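Local coordinates for extracellular solute-binding protein family 1 (Kribbella flavida, PDB 5IXP) that probably captures a solute, not yet identified, outside the cell membrane and hands it to an ABC transporter, at residues Ala7-Phe12 with Val63-Lys68; Asp16-Tyr21 with Val28-Arg33; Gly129-Thr132 with Glu136-Lys139; Thr145-Ala150 with Phe232-Cys237; Gly308-Thr313 with Ile338-Ala343. All blocks are in the same frame, centred on the assembly; numbering follows the deposited sequence. Where two conformers were deposited one is given.

Interaction 1. Residues Ala7-Phe12 with Val63-Lys68; sequences ATFNEF and VSWIYK
Phe-9 and Trp-65 form a small aromatic contact between two loops that follow neighbouring parallel strands, 2-8 and 58-62. As in binding proteins of this fold, where the loops after the strands commonly face the ligand cleft, the pair may lie near it. Trp-65 has two conformers, so the contact belongs to one of them and need not persist in the other. The side chains approach from opposite directions, and the far corner of the indole does the touching: Trp-65 CH2 lies 3.5 Å from Phe-9 CE2, over one face of the phenyl ring but displaced toward its rim. The phenyl and the six-membered ring of the indole meet at an inclination of 45°, with centroids 5.0 Å apart. Phe-9 is placed by a first torsion of 53°, which sets CG between the backbone N and the carbonyl carbon. Its opposite face is covered by Phe-12 CE1, 3.8 Å above the ring centre, so the phenyl is held between two aromatic side chains. Lys-68 N donates to Trp-65 O at 3.0 Å, and the indole also rests on Val-38 and Ile-42 of helix 38-51. The touching atoms are all ring carbons, for which flat apolar side chains are suited. Contact of this kind, resting on dispersion, has little directional preference and may tolerate the second Trp-65 conformer.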
# COMPACT_ATOMS: atom_id res chain seq x y z
N ALA A 7 -16.72 8.12 9.13
CA ALA A 7 -16.63 6.67 9.24
C ALA A 7 -15.19 6.25 8.94
O ALA A 7 -14.69 6.52 7.85
CB ALA A 7 -17.60 5.98 8.28
N THR A 8 -14.54 5.63 9.92
CA THR A 8 -13.18 5.14 9.77
C THR A 8 -13.15 3.65 10.07
O THR A 8 -14.12 3.06 10.55
CB THR A 8 -12.18 5.89 10.68
OG1 THR A 8 -12.48 5.63 12.06
CG2 THR A 8 -12.22 7.39 10.42
N PHE A 9 -12.00 3.04 9.79
CA PHE A 9 -11.79 1.62 9.99
C PHE A 9 -10.39 1.45 10.55
O PHE A 9 -9.54 2.32 10.37
CB PHE A 9 -11.97 0.82 8.68
CG PHE A 9 -11.13 1.33 7.55
CD1 PHE A 9 -9.82 0.89 7.38
CD2 PHE A 9 -11.63 2.29 6.67
CE1 PHE A 9 -9.02 1.39 6.35
CE2 PHE A 9 -10.84 2.78 5.64
CZ PHE A 9 -9.53 2.34 5.48
N ASN A 10 -10.16 0.33 11.23
CA ASN A 10 -8.90 0.12 11.94
C ASN A 10 -8.65 1.34 12.82
O ASN A 10 -9.59 1.84 13.45
CB ASN A 10 -7.75 -0.15 10.97
CG ASN A 10 -7.93 -1.47 10.21
OD1 ASN A 10 -8.51 -2.42 10.74
ND2 ASN A 10 -7.42 -1.52 8.98
N GLU A 11 -7.42 1.86 12.89
CA GLU A 11 -7.14 2.98 13.79
C GLU A 11 -6.54 4.14 13.01
O GLU A 11 -5.33 4.16 12.74
CB GLU A 11 -6.23 2.56 14.94
CG GLU A 11 -6.01 3.70 15.94
CD GLU A 11 -7.32 4.30 16.43
OE1 GLU A 11 -8.01 3.65 17.25
OE2 GLU A 11 -7.68 5.41 15.98
N PHE A 12 -7.37 5.13 12.68
CA PHE A 12 -6.88 6.33 12.02
C PHE A 12 -6.14 7.27 12.97
O PHE A 12 -5.44 8.17 12.50
CB PHE A 12 -8.04 7.07 11.34
CG PHE A 12 -8.34 6.54 9.96
CD1 PHE A 12 -8.65 5.21 9.77
CD2 PHE A 12 -8.30 7.38 8.85
CE1 PHE A 12 -8.92 4.71 8.51
CE2 PHE A 12 -8.57 6.89 7.58
CZ PHE A 12 -8.87 5.54 7.41
N VAL A 63 -6.69 2.93 -0.39
CA VAL A 63 -6.32 3.16 -1.78
C VAL A 63 -6.62 1.95 -2.65
O VAL A 63 -6.88 2.10 -3.86
CB VAL A 63 -4.83 3.57 -1.89
CG1 VAL A 63 -3.91 2.41 -1.47
CG2 VAL A 63 -4.53 4.06 -3.31
N SER A 64 -6.64 0.75 -2.08
CA SER A 64 -6.88 -0.40 -2.96
C SER A 64 -8.34 -0.52 -3.40
O SER A 64 -8.62 -1.28 -4.33
CB SER A 64 -6.44 -1.70 -2.30
OG SER A 64 -7.27 -2.01 -1.19
N TRP A 65 -9.26 0.21 -2.75
CA TRP A 65 -10.68 0.21 -3.12
C TRP A 65 -11.06 1.36 -4.03
O TRP A 65 -12.11 1.29 -4.68
CB TRP A 65 -11.61 0.34 -1.90
CG TRP A 65 -11.23 -0.34 -0.67
CD1 TRP A 65 -10.47 -1.46 -0.56
CD2 TRP A 65 -11.58 0.06 0.66
NE1 TRP A 65 -10.32 -1.79 0.77
CE2 TRP A 65 -11.00 -0.87 1.53
CE3 TRP A 65 -12.34 1.11 1.19
CZ2 TRP A 65 -11.14 -0.78 2.91
CZ3 TRP A 65 -12.48 1.20 2.55
CH2 TRP A 65 -11.89 0.25 3.40
N ILE A 66 -10.29 2.45 -4.02
CA ILE A 66 -10.78 3.71 -4.56
C ILE A 66 -11.02 3.64 -6.06
O ILE A 66 -11.81 4.43 -6.59
CB ILE A 66 -9.83 4.86 -4.16
CG1 ILE A 66 -10.54 6.21 -4.33
CG2 ILE A 66 -8.52 4.80 -4.93
CD1 ILE A 66 -9.84 7.37 -3.63
N TYR A 67 -10.39 2.68 -6.76
CA TYR A 67 -10.65 2.50 -8.19
C TYR A 67 -12.14 2.32 -8.45
O TYR A 67 -12.67 2.85 -9.43
CB TYR A 67 -9.86 1.30 -8.73
CG TYR A 67 -10.42 -0.06 -8.31
CD1 TYR A 67 -9.97 -0.69 -7.16
CD2 TYR A 67 -11.39 -0.70 -9.07
CE1 TYR A 67 -10.48 -1.91 -6.76
CE2 TYR A 67 -11.91 -1.93 -8.69
CZ TYR A 67 -11.45 -2.53 -7.53
OH TYR A 67 -11.96 -3.76 -7.13
N LYS A 68 -12.82 1.57 -7.58
CA LYS A 68 -14.24 1.30 -7.77
C LYS A 68 -15.07 2.56 -7.63
O LYS A 68 -16.12 2.69 -8.27
CB LYS A 68 -14.69 0.23 -6.77
CG LYS A 68 -16.17 -0.12 -6.82
CD LYS A 68 -16.43 -1.51 -6.24
CE LYS A 68 -17.93 -1.73 -5.99
NZ LYS A 68 -18.21 -3.03 -5.31

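Interaction 2. Residues Asp16-Tyr21 with Val28-Arg33; sequences DLYREY and VKITER
Tyr-18 and Glu-32 are brought together by two different first torsions: the tyrosine CG lies anti to its carbonyl carbon (chi1 -58°), leaning the ring from the helix toward the strand, while the glutamate CG lies anti to the backbone N (chi1 -172°) and its extended chain reaches the phenol. They belong to a beta-alpha-beta unit in which helix 15-24 links parallel strands 2-8 and 28-34; segment 16-21 runs almost antiparallel to segment 28-33, the axes of these two segments approaching to 8.7 Å. Tyr-18 OH donates to Glu-32 OE2 at 2.7 Å, striking the carboxylate from above its plane, 45° out of it, with ring and carboxylate nearly perpendicular. Glu-32 thus bonds to the helix through Tyr-18 and, weakly, to strand 2-8 through Thr-8 OG1 on the same oxygen, while a salt bridge with Arg-34 holds OE1. A phenylalanine in place of Tyr-18 would probably cost Glu-32 OE2 its short hydrogen bond, with only the weak Thr-8 partner remaining on that oxygen. Apart from this bond the contact is apolar. Ile-30 CG2 makes a CH-pi contact over the Tyr-18 face, 4.1 Å from the ring centroid, while its other branch ends at CD1, 3.9 Å from Tyr-21 CD2. A branched isoleucine suits this position, since its two arms serve two tyrosines one helical turn apart. Further along, Val-28 CG1 meets the edge of the second ring, 4.1 Å from Tyr-21 CE2.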
# COMPACT_ATOMS: atom_id res chain seq x y z
N ASP A 16 -7.96 12.31 19.35
CA ASP A 16 -7.60 13.61 19.93
C ASP A 16 -7.86 14.74 18.94
O ASP A 16 -8.18 15.86 19.35
CB ASP A 16 -6.13 13.65 20.34
CG ASP A 16 -5.78 12.61 21.38
OD1 ASP A 16 -6.66 12.28 22.20
OD2 ASP A 16 -4.62 12.13 21.38
N LEU A 17 -7.72 14.46 17.64
CA LEU A 17 -7.91 15.50 16.65
C LEU A 17 -9.36 15.99 16.64
O LEU A 17 -9.60 17.19 16.47
CB LEU A 17 -7.51 15.00 15.26
CG LEU A 17 -6.07 14.50 15.15
CD1 LEU A 17 -5.71 14.26 13.69
CD2 LEU A 17 -5.12 15.50 15.78
N TYR A 18 -10.32 15.08 16.81
CA TYR A 18 -11.72 15.50 16.84
C TYR A 18 -11.96 16.48 17.98
O TYR A 18 -12.68 17.47 17.81
CB TYR A 18 -12.66 14.30 17.00
CG TYR A 18 -12.55 13.23 15.94
CD1 TYR A 18 -12.34 13.56 14.60
CD2 TYR A 18 -12.70 11.88 16.28
CE1 TYR A 18 -12.27 12.56 13.62
CE2 TYR A 18 -12.63 10.88 15.31
CZ TYR A 18 -12.42 11.23 13.98
OH TYR A 18 -12.34 10.24 13.02
N ARG A 19 -11.37 16.21 19.15
CA ARG A 19 -11.50 17.12 20.28
C ARG A 19 -10.90 18.48 19.97
O ARG A 19 -11.49 19.52 20.29
CB ARG A 19 -10.84 16.53 21.53
CG ARG A 19 -11.43 15.22 21.98
CD ARG A 19 -10.79 14.69 23.26
NE ARG A 19 -11.24 13.33 23.55
CZ ARG A 19 -10.51 12.24 23.37
NH1 ARG A 19 -9.26 12.33 22.93
NH2 ARG A 19 -11.03 11.05 23.64
N GLU A 20 -9.72 18.49 19.34
CA GLU A 20 -9.07 19.74 18.97
C GLU A 20 -9.94 20.54 18.00
O GLU A 20 -10.11 21.75 18.16
CB GLU A 20 -7.71 19.45 18.35
CG GLU A 20 -6.71 18.85 19.32
CD GLU A 20 -5.40 18.47 18.66
OE1 GLU A 20 -5.36 18.39 17.42
OE2 GLU A 20 -4.42 18.25 19.39
N TYR A 21 -10.48 19.87 16.98
CA TYR A 21 -11.28 20.58 15.99
C TYR A 21 -12.52 21.21 16.62
O TYR A 21 -12.87 22.36 16.32
CB TYR A 21 -11.68 19.63 14.87
CG TYR A 21 -12.18 20.31 13.62
CD1 TYR A 21 -11.29 20.81 12.68
CD2 TYR A 21 -13.55 20.46 13.39
CE1 TYR A 21 -11.74 21.43 11.53
CE2 TYR A 21 -14.01 21.08 12.24
CZ TYR A 21 -13.10 21.56 11.31
OH TYR A 21 -13.53 22.17 10.17
N VAL A 28 -19.35 22.95 15.54
CA VAL A 28 -19.22 21.66 14.86
C VAL A 28 -19.19 20.54 15.89
O VAL A 28 -18.38 20.58 16.83
CB VAL A 28 -17.97 21.61 13.97
CG1 VAL A 28 -17.84 20.24 13.28
CG2 VAL A 28 -18.02 22.72 12.93
N LYS A 29 -20.05 19.55 15.71
CA LYS A 29 -20.04 18.34 16.53
C LYS A 29 -19.66 17.16 15.64
O LYS A 29 -20.27 16.95 14.59
CB LYS A 29 -21.41 18.09 17.17
CG LYS A 29 -21.36 16.97 18.22
CD LYS A 29 -22.70 16.72 18.89
CE LYS A 29 -23.53 15.72 18.10
NZ LYS A 29 -24.78 15.41 18.83
N ILE A 30 -18.63 16.41 16.06
CA ILE A 30 -18.10 15.28 15.30
C ILE A 30 -18.47 13.99 16.01
O ILE A 30 -18.21 13.83 17.21
CB ILE A 30 -16.58 15.37 15.13
CG1 ILE A 30 -16.18 16.64 14.39
CG2 ILE A 30 -16.06 14.12 14.37
CD1 ILE A 30 -14.66 16.91 14.44
N THR A 31 -19.01 13.04 15.25
CA THR A 31 -19.24 11.69 15.74
C THR A 31 -18.51 10.73 14.82
O THR A 31 -18.67 10.81 13.60
CB THR A 31 -20.73 11.34 15.76
OG1 THR A 31 -21.46 12.33 16.50
CG2 THR A 31 -20.93 9.96 16.40
N GLU A 32 -17.70 9.84 15.39
CA GLU A 32 -17.00 8.83 14.60
C GLU A 32 -17.80 7.53 14.60
O GLU A 32 -18.31 7.11 15.64
CB GLU A 32 -15.59 8.58 15.13
CG GLU A 32 -14.75 7.67 14.21
CD GLU A 32 -13.32 7.45 14.73
OE1 GLU A 32 -13.17 6.96 15.87
OE2 GLU A 32 -12.35 7.77 14.00
N ARG A 33 -17.87 6.90 13.43
CA ARG A 33 -18.53 5.62 13.23
C ARG A 33 -17.48 4.59 12.82
O ARG A 33 -16.70 4.84 11.90
CB ARG A 33 -19.62 5.76 12.16
CG ARG A 33 -20.32 4.50 11.75
CD ARG A 33 -21.21 4.78 10.54
NE ARG A 33 -22.18 5.84 10.81
CZ ARG A 33 -22.91 6.45 9.87
NH1 ARG A 33 -22.76 6.10 8.61
NH2 ARG A 33 -23.77 7.40 10.20

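Interaction 3. Residues Gly129-Thr132 with Glu136-Lys139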
# COMPACT_ATOMS: atom_id res chain seq x y z
N GLY A 129 27.38 -14.86 2.62
CA GLY A 129 28.43 -14.10 1.97
C GLY A 129 27.98 -12.79 1.36
O GLY A 129 28.77 -12.16 0.65
N LEU A 130 26.74 -12.37 1.61
CA LEU A 130 26.24 -11.09 1.14
C LEU A 130 26.71 -9.96 2.05
O LEU A 130 27.10 -10.21 3.20
CB LEU A 130 24.71 -11.11 1.10
CG LEU A 130 24.08 -11.85 -0.08
CD1 LEU A 130 22.57 -11.97 0.11
CD2 LEU A 130 24.42 -11.14 -1.38
N PRO A 131 26.66 -8.72 1.58
CA PRO A 131 26.89 -7.59 2.49
C PRO A 131 25.78 -7.53 3.53
O PRO A 131 24.67 -8.05 3.33
CB PRO A 131 26.84 -6.37 1.57
CG PRO A 131 25.97 -6.80 0.43
CD PRO A 131 26.36 -8.25 0.21
N THR A 132 26.08 -6.91 4.67
CA THR A 132 25.08 -6.74 5.72
C THR A 132 24.79 -5.28 6.04
O THR A 132 23.69 -4.99 6.53
CB THR A 132 25.52 -7.45 7.00
OG1 THR A 132 26.82 -6.98 7.37
CG2 THR A 132 25.55 -8.96 6.81
N GLU A 136 25.49 -0.88 1.86
CA GLU A 136 25.98 -1.80 0.85
C GLU A 136 24.86 -2.67 0.28
O GLU A 136 24.86 -2.96 -0.93
CB GLU A 136 27.07 -2.69 1.45
CG GLU A 136 28.31 -1.92 1.90
CD GLU A 136 29.06 -1.31 0.73
OE1 GLU A 136 28.92 -1.82 -0.40
OE2 GLU A 136 29.80 -0.32 0.94
N VAL A 137 23.93 -3.11 1.12
CA VAL A 137 22.81 -3.92 0.64
C VAL A 137 21.98 -3.13 -0.37
O VAL A 137 21.52 -3.69 -1.38
CB VAL A 137 21.96 -4.40 1.83
CG1 VAL A 137 20.63 -5.01 1.36
CG2 VAL A 137 22.75 -5.43 2.66
N ALA A 138 21.78 -1.84 -0.12
CA ALA A 138 21.01 -1.00 -1.04
C ALA A 138 21.57 -1.06 -2.47
O ALA A 138 20.80 -0.97 -3.43
CB ALA A 138 20.99 0.45 -0.54
N LYS A 139 22.88 -1.23 -2.62
CA LYS A 139 23.47 -1.28 -3.96
C LYS A 139 23.16 -2.58 -4.69
O LYS A 139 23.33 -2.63 -5.91
CB LYS A 139 24.98 -1.09 -3.89
CG LYS A 139 25.42 0.20 -3.21
CD LYS A 139 26.94 0.23 -3.08
CE LYS A 139 27.40 1.42 -2.27
NZ LYS A 139 28.88 1.41 -2.09
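The chain folds back so that the CA atoms of Pro-131 and Val-137 come within 5.8 Å, after helix 122-127 has ended in a Schellman motif whose positive phi (82°) falls on Gly-129, where a CB would collide with the preceding carbonyl O. From there an extended linker leads to Pro-131, whose ring faces the following helix, 134-138. Its CB lies 3.7 Å from Glu-136 CB, so it is the aliphatic root of the acid that packs. Bent at its second torsion (-67°), the glutamate then turns away, and its OE2 makes a long ion pair with Lys-139 NZ at 3.6 Å. Val-137 works with one branch: CG2 sits 3.3 Å from Pro-131 O and 4.1 Å from Pro-131 CG, and lies 4.0 Å from Thr-132 C. The valine is buried and also rests on Phe-125 of the preceding helix, where a compact branched side chain fits; the linker itself is tied to strand 108-121 through Thr-132 O and Tyr-120 OH. Aliphatic groups thus pack on the proline ring and one valine methyl lies against its carbonyl, while the charged ends of Glu-136 and Lys-139 lie on the exposed side.

Interaction 4. Residues Thr145-Ala150 with Phe232-Cys237; sequences TSYFAA and FATMAC
Tyr-147 and Thr-234 join helix 144-157 to strand 232-238, which runs antiparallel to strand 108-121 in the mixed sheet of this periplasmic-binding-protein fold. The polar interaction comes first. Tyr-147 OH and Thr-234 OG1 are hydrogen-bonded at 2.6 Å. The threonine oxygen comes in at the edge of the phenol, near the ring plane, and is also 3.5 Å from Tyr-147 CZ. The tyrosine projects toward the strand because its CG stands anti to the backbone N (chi1 175°), and its long side chain spans most of the distance between the CA atoms of Tyr-147 and Thr-234, 10.0 Å apart. Both residues are buried; Thr-234 OG1 has a second hydrogen bond with Trp-163 O, so a small hydroxyl ties together helix, strand and loop.

Aromatic packing keeps the phenol in its place. Trp-144 and Phe-141 meet its ring edge-to-face, and Trp-163 meets it with planes at about 50°. Within the helix, Tyr-147 CD2 lies 3.7 Å above one face of the Phe-148 ring, offset toward its rim. A tyrosine suits this position because its ring belongs to an apolar cluster while its hydroxyl reaches a polar partner beyond it.

The backbone bonds secure the strand end of the link, Met-235 (a selenomethionine) pairing with Cys-119, which is itself joined to Cys-237 by a disulfide. At the contact itself, Thr-234 CB stands 3.8 Å from Tyr-147 OH.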
# COMPACT_ATOMS: atom_id res chain seq x y z
N THR A 145 15.66 -7.40 -11.80
CA THR A 145 16.62 -8.38 -12.31
C THR A 145 17.78 -8.56 -11.32
O THR A 145 18.17 -9.69 -11.01
CB THR A 145 17.13 -7.94 -13.68
OG1 THR A 145 16.03 -7.91 -14.60
CG2 THR A 145 18.18 -8.91 -14.20
N SER A 146 18.31 -7.46 -10.80
CA SER A 146 19.37 -7.54 -9.80
C SER A 146 18.88 -8.16 -8.50
O SER A 146 19.62 -8.90 -7.83
CB SER A 146 19.95 -6.15 -9.53
OG SER A 146 20.49 -5.60 -10.72
N TYR A 147 17.64 -7.86 -8.10
CA TYR A 147 17.07 -8.47 -6.91
C TYR A 147 17.02 -10.00 -7.03
O TYR A 147 17.43 -10.72 -6.12
CB TYR A 147 15.67 -7.89 -6.66
CG TYR A 147 14.89 -8.49 -5.52
CD1 TYR A 147 15.15 -8.12 -4.20
CD2 TYR A 147 13.89 -9.42 -5.77
CE1 TYR A 147 14.41 -8.67 -3.15
CE2 TYR A 147 13.15 -9.97 -4.74
CZ TYR A 147 13.42 -9.60 -3.43
OH TYR A 147 12.67 -10.15 -2.43
N PHE A 148 16.52 -10.50 -8.17
CA PHE A 148 16.45 -11.95 -8.35
C PHE A 148 17.84 -12.57 -8.52
O PHE A 148 18.10 -13.68 -8.05
CB PHE A 148 15.55 -12.29 -9.53
CG PHE A 148 14.10 -11.90 -9.31
CD1 PHE A 148 13.41 -12.31 -8.17
CD2 PHE A 148 13.44 -11.09 -10.23
CE1 PHE A 148 12.07 -11.94 -7.96
CE2 PHE A 148 12.11 -10.71 -10.03
CZ PHE A 148 11.42 -11.13 -8.90
N ALA A 149 18.74 -11.87 -9.22
CA ALA A 149 20.11 -12.37 -9.33
C ALA A 149 20.76 -12.51 -7.96
O ALA A 149 21.43 -13.51 -7.69
CB ALA A 149 20.93 -11.45 -10.23
N ALA A 150 20.58 -11.51 -7.09
CA ALA A 150 21.08 -11.64 -5.72
C ALA A 150 20.40 -12.80 -5.01
O ALA A 150 21.04 -13.52 -4.22
CB ALA A 150 20.87 -10.34 -4.95
N PHE A 232 12.59 -17.28 4.93
CA PHE A 232 12.85 -16.31 3.86
C PHE A 232 13.71 -15.17 4.38
O PHE A 232 13.67 -14.82 5.57
CB PHE A 232 11.55 -15.76 3.25
CG PHE A 232 10.56 -15.24 4.26
CD1 PHE A 232 10.60 -13.93 4.68
CD2 PHE A 232 9.58 -16.08 4.78
CE1 PHE A 232 9.67 -13.45 5.62
CE2 PHE A 232 8.66 -15.61 5.72
CZ PHE A 232 8.71 -14.29 6.14
N ALA A 233 14.48 -14.56 3.46
CA ALA A 233 15.52 -13.60 3.83
C ALA A 233 15.20 -12.15 3.51
O ALA A 233 15.89 -11.26 4.03
CB ALA A 233 16.85 -13.96 3.15
N THR A 234 14.22 -11.87 2.64
CA THR A 234 13.86 -10.49 2.30
C THR A 234 12.34 -10.36 2.18
O THR A 234 11.62 -11.34 1.98
CB THR A 234 14.46 -10.02 0.97
OG1 THR A 234 13.81 -10.70 -0.12
CG2 THR A 234 15.98 -10.29 0.90
N MSE A 235 11.87 -9.12 2.29
CA MSE A 235 10.49 -8.75 1.95
C MSE A 235 10.42 -7.35 1.36
O MSE A 235 11.16 -6.46 1.80
CB MSE A 235 9.57 -8.80 3.17
CG MSE A 235 9.13 -10.17 3.65
SE MSE A 235 7.60 -9.90 4.84
CE MSE A 235 6.26 -9.45 3.44
N ALA A 236 9.53 -7.15 0.38
CA ALA A 236 9.13 -5.80 0.01
C ALA A 236 8.31 -5.24 1.16
O ALA A 236 7.35 -5.87 1.62
CB ALA A 236 8.34 -5.80 -1.29
N CYS A 237 8.69 -4.05 1.63
CA CYS A 237 8.41 -3.66 3.01
C CYS A 237 7.91 -2.23 3.11
O CYS A 237 8.71 -1.29 3.21
CB CYS A 237 9.70 -3.83 3.82
SG CYS A 237 9.62 -3.75 5.58

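Interaction 5. Residues Gly308-Thr313 with Ile338-Ala343; sequences GSFPST and IFVNRA
Phe-310 presses its ring against one side of helix 335-344. Phe-339 CB sits over a face of that ring in a CH-pi contact, 4.2 Å from the centroid, whereas the Phe-339 phenyl turns elsewhere. The outer end of the ring lies against the helix backbone, with Phe-310 CZ 3.5 Å from Val-340 N; Phe-310 CZ is also 3.9 Å from Val-340 CG2. One turn further on, Ala-343 CB approaches Phe-310 CE2 at 4.1 Å, and this small residue allows the ring to come close to the helix. A chi1 of -164° sets the Phe-310 ring beside its own carbonyl carbon and so directs it at the helix. Putting an alanine at Phe-310 would probably open a gap against Phe-339 and Val-340 and deprive the helix of its main support from this segment. In the next shell Pro-311 CD covers part of a ring face, and Tyr-317, Val-322 and Pro-115 add further packing. Backbone bonding to Ile-113 fixes Phe-310, and on the helix side Arg-342 forms a salt bridge with Asp-261. This is a helix packed against the ring of a phenylalanine on a short, weakly bonded strand, 310-311, antiparallel to strand 108-121 in the mixed sheet of a periplasmic-binding-protein fold.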
# COMPACT_ATOMS: atom_id res chain seq x y z
N GLY A 308 1.77 5.92 14.43
CA GLY A 308 2.88 5.53 13.57
C GLY A 308 2.61 5.60 12.08
O GLY A 308 3.50 5.26 11.28
N SER A 309 1.42 6.02 11.66
CA SER A 309 1.09 6.10 10.24
C SER A 309 1.99 7.09 9.52
O SER A 309 2.21 8.21 10.00
CB SER A 309 -0.37 6.51 10.08
OG SER A 309 -1.20 5.65 10.82
N PHE A 310 2.48 6.70 8.35
CA PHE A 310 3.49 7.54 7.69
C PHE A 310 2.81 8.64 6.87
O PHE A 310 1.92 8.34 6.06
CB PHE A 310 4.41 6.72 6.80
CG PHE A 310 5.65 7.45 6.43
CD1 PHE A 310 6.71 7.54 7.32
CD2 PHE A 310 5.74 8.13 5.22
CE1 PHE A 310 7.87 8.26 6.99
CE2 PHE A 310 6.89 8.84 4.88
CZ PHE A 310 7.95 8.91 5.77
N PRO A 311 3.18 9.91 7.06
CA PRO A 311 2.46 11.01 6.38
C PRO A 311 2.61 10.97 4.87
O PRO A 311 3.63 10.51 4.34
CB PRO A 311 3.12 12.27 6.95
CG PRO A 311 3.67 11.85 8.28
CD PRO A 311 4.15 10.41 8.05
N SER A 312 1.59 11.46 4.18
CA SER A 312 1.67 11.67 2.74
C SER A 312 1.85 13.13 2.37
O SER A 312 1.85 13.46 1.18
CB SER A 312 0.42 11.10 2.05
OG SER A 312 -0.77 11.78 2.42
N THR A 313 2.00 14.01 3.36
CA THR A 313 2.13 15.45 3.14
C THR A 313 3.60 15.84 3.20
O THR A 313 4.28 15.57 4.20
CB THR A 313 1.33 16.22 4.19
OG1 THR A 313 1.67 15.73 5.50
CG2 THR A 313 -0.18 16.05 3.96
N ILE A 338 14.79 6.97 6.02
CA ILE A 338 14.67 5.98 4.95
C ILE A 338 13.31 6.10 4.27
O ILE A 338 13.22 6.18 3.04
CB ILE A 338 14.91 4.56 5.50
CG1 ILE A 338 16.40 4.36 5.83
CG2 ILE A 338 14.43 3.51 4.49
CD1 ILE A 338 16.66 3.18 6.77
N PHE A 339 12.24 6.14 5.06
CA PHE A 339 10.93 6.10 4.41
C PHE A 339 10.52 7.45 3.84
O PHE A 339 9.68 7.49 2.93
CB PHE A 339 9.91 5.52 5.38
CG PHE A 339 10.07 4.04 5.54
CD1 PHE A 339 9.66 3.18 4.54
CD2 PHE A 339 10.72 3.51 6.65
CE1 PHE A 339 9.84 1.80 4.65
CE2 PHE A 339 10.91 2.15 6.76
CZ PHE A 339 10.47 1.30 5.76
N VAL A 340 11.13 8.56 4.28
CA VAL A 340 11.01 9.80 3.52
C VAL A 340 11.58 9.60 2.12
O VAL A 340 10.93 9.92 1.11
CB VAL A 340 11.71 10.96 4.25
CG1 VAL A 340 11.90 12.14 3.30
CG2 VAL A 340 10.89 11.38 5.46
N ASN A 341 12.80 9.08 2.03
CA ASN A 341 13.39 8.80 0.72
C ASN A 341 12.52 7.85 -0.09
O ASN A 341 12.32 8.05 -1.29
CB ASN A 341 14.79 8.21 0.88
CG ASN A 341 15.79 9.21 1.41
OD1 ASN A 341 15.58 10.42 1.33
ND2 ASN A 341 16.91 8.71 1.94
N ARG A 342 12.00 6.80 0.55
CA ARG A 342 11.19 5.83 -0.18
C ARG A 342 9.90 6.46 -0.70
O ARG A 342 9.46 6.16 -1.81
CB ARG A 342 10.88 4.61 0.69
CG ARG A 342 12.11 3.82 1.16
CD ARG A 342 12.86 3.13 0.02
NE ARG A 342 13.88 3.95 -0.62
CZ ARG A 342 13.90 4.25 -1.93
NH1 ARG A 342 14.88 4.99 -2.42
NH2 ARG A 342 12.95 3.79 -2.74
N ALA A 343 9.29 7.35 0.09
CA ALA A 343 8.08 8.02 -0.38
C ALA A 343 8.39 8.96 -1.53
O ALA A 343 7.63 9.03 -2.51
CB ALA A 343 7.42 8.78 0.77

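Overall arrangement
From the N terminus, interaction 1 closes a loop of some fifty residues, and interaction 2, a tight helix-to-strand return, falls within it; the two touch where Thr-8 meets Glu-32 and Arg-33, because strands 2-8 and 28-34 are sheet neighbours. The other three contacts follow in series and none crosses. Interaction 3 closes a short turn, interaction 4 a long excursion back to strand 232-238, and interaction 5 a loop near the C-terminal part. Interactions 3 and 4 lie across the chain's centre from 1 and 2. Interaction 5 touches interaction 4 through Phe-339 and Cys-237, while interactions 1, 2, 4 and 5 all reach the same mixed sheet.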